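Local coordinates for protein beta-d-glucoside glucohydrolase (Hypocrea jecorina, PDB 3ZZ1) that probably hydrolyses terminal, non-reducing beta-D-glucosyl residues with release of beta-D-glucose, as a secreted family 3 glycoside hydrolase in fungal cellulose breakdown, at residues V619-S624 against G665-N670. Numbering follows the deposited sequence.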
# COMPACT_ATOMS: atom_id res chain seq x y z
N VAL A 619 -3.06 23.26 -13.67
CA VAL A 619 -3.43 23.01 -15.07
C VAL A 619 -4.95 22.91 -15.17
O VAL A 619 -5.62 22.58 -14.20
CB VAL A 619 -2.83 21.69 -15.65
CG1 VAL A 619 -1.37 21.86 -16.01
CG2 VAL A 619 -3.04 20.50 -14.70
N ASP A 620 -5.47 23.20 -16.36
CA ASP A 620 -6.88 23.00 -16.66
C ASP A 620 -7.06 21.67 -17.38
O ASP A 620 -6.23 21.30 -18.21
CB ASP A 620 -7.43 24.13 -17.53
CG ASP A 620 -7.52 25.44 -16.79
OD1 ASP A 620 -7.38 25.44 -15.55
OD2 ASP A 620 -7.74 26.48 -17.45
N ILE A 621 -8.12 20.96 -17.04
CA ILE A 621 -8.45 19.71 -17.71
C ILE A 621 -9.89 19.76 -18.20
O ILE A 621 -10.81 20.01 -17.41
CB ILE A 621 -8.24 18.49 -16.79
CG1 ILE A 621 -6.82 18.48 -16.22
CG2 ILE A 621 -8.50 17.19 -17.55
CD1 ILE A 621 -6.71 17.77 -14.91
N ALA A 622 -10.07 19.53 -19.50
CA ALA A 622 -11.39 19.48 -20.11
C ALA A 622 -11.65 18.11 -20.70
O ALA A 622 -10.75 17.49 -21.28
CB ALA A 622 -11.53 20.57 -21.19
N ASN A 623 -12.88 17.63 -20.54
CA ASN A 623 -13.33 16.40 -21.19
C ASN A 623 -13.75 16.75 -22.61
O ASN A 623 -14.80 17.35 -22.83
CB ASN A 623 -14.49 15.77 -20.39
CG ASN A 623 -15.07 14.52 -21.06
OD1 ASN A 623 -14.81 14.22 -22.23
ND2 ASN A 623 -15.89 13.79 -20.30
N SER A 624 -12.90 16.38 -23.57
CA SER A 624 -13.13 16.70 -24.98
C SER A 624 -13.82 15.57 -25.75
O SER A 624 -14.10 15.71 -26.94
CB SER A 624 -11.80 17.05 -25.66
OG SER A 624 -10.89 15.97 -25.57
N GLY A 665 -12.11 21.68 -15.56
CA GLY A 665 -11.80 21.71 -14.13
C GLY A 665 -10.34 22.03 -13.83
O GLY A 665 -9.46 21.85 -14.69
N THR A 666 -10.09 22.49 -12.61
CA THR A 666 -8.76 22.87 -12.18
C THR A 666 -8.08 21.74 -11.42
O THR A 666 -8.62 21.22 -10.45
CB THR A 666 -8.80 24.11 -11.26
OG1 THR A 666 -9.44 25.20 -11.93
CG2 THR A 666 -7.39 24.52 -10.84
N ALA A 667 -6.88 21.37 -11.87
CA ALA A 667 -6.02 20.46 -11.13
C ALA A 667 -4.92 21.27 -10.44
O ALA A 667 -4.14 21.96 -11.10
CB ALA A 667 -5.43 19.41 -12.04
N THR A 668 -4.88 21.20 -9.12
CA THR A 668 -3.93 21.96 -8.31
C THR A 668 -2.94 21.02 -7.63
O THR A 668 -3.33 20.13 -6.87
CB THR A 668 -4.68 22.79 -7.24
OG1 THR A 668 -5.53 23.74 -7.89
CG2 THR A 668 -3.69 23.54 -6.33
N PHE A 669 -1.66 21.21 -7.92
CA PHE A 669 -0.61 20.45 -7.26
C PHE A 669 0.16 21.34 -6.29
O PHE A 669 0.88 22.25 -6.71
CB PHE A 669 0.36 19.83 -8.28
CG PHE A 669 -0.33 19.16 -9.44
CD1 PHE A 669 -0.94 17.92 -9.28
CD2 PHE A 669 -0.37 19.78 -10.69
CE1 PHE A 669 -1.58 17.30 -10.36
CE2 PHE A 669 -1.01 19.17 -11.77
CZ PHE A 669 -1.61 17.93 -11.60
N ASN A 670 -0.02 21.08 -5.00
CA ASN A 670 0.72 21.80 -3.96
C ASN A 670 2.06 21.15 -3.70
O ASN A 670 2.15 19.94 -3.43
CB ASN A 670 -0.11 21.89 -2.68
CG ASN A 670 -1.36 22.73 -2.85
OD1 ASN A 670 -1.33 23.76 -3.53
ND2 ASN A 670 -2.46 22.30 -2.25
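Val619 and Ala667 face each other as a hydrogen-bonded pair in the three-stranded antiparallel sheet of the fibronectin type III-like beta-sandwich, where 619-623 ends the middle strand and 665-670 lies on an outer one. Their backbones bond both ways, Val619 N to Ala667 O at 3.1 Å and Ala667 N back to Val619 O at 2.9 Å. Two residues further along 619-623, Ile621 pairs with Gly665 in the same way, although the bond from Gly665 N to Ile621 O, 148° at the hydrogen, is less straight than the other three.

On the buried face, the methyl of Ala667 meets two branches of the partner strand, both approaching from the same side. Ile621 CD1 reaches its CB at 3.5 Å, and Val619 CG2 approaches the same CB. Val619 CG2, lying between the backbone N and the carbonyl carbon, is the branch turned to Ala667 and Phe669, and it meets the Phe669 ring obliquely, 3.8 Å from CE2.

The opposite face carries the non-hydrogen-bonded pair Asp620 and Thr666, which contributes little. OD1 of Asp620 and OG1 of Thr666 stay 4.2 Å apart as the side chains cross obliquely.

Further out, the apolar patch faces the second sheet of the sandwich: Ile621 packs on Ala633 and Leu657, while Phe669 touches Ala633, Leu635 and Ala655. Across the middle strand's other edge, Val619 rests on Leu587 and Asp620 pairs through its backbone with Ser585. Between the two segments the backbone adds a CA-H...O contact, with Asp620 CA lying 3.4 Å from Gly665 O, the carbonyl oxygen that also accepts the N-H of Ile621.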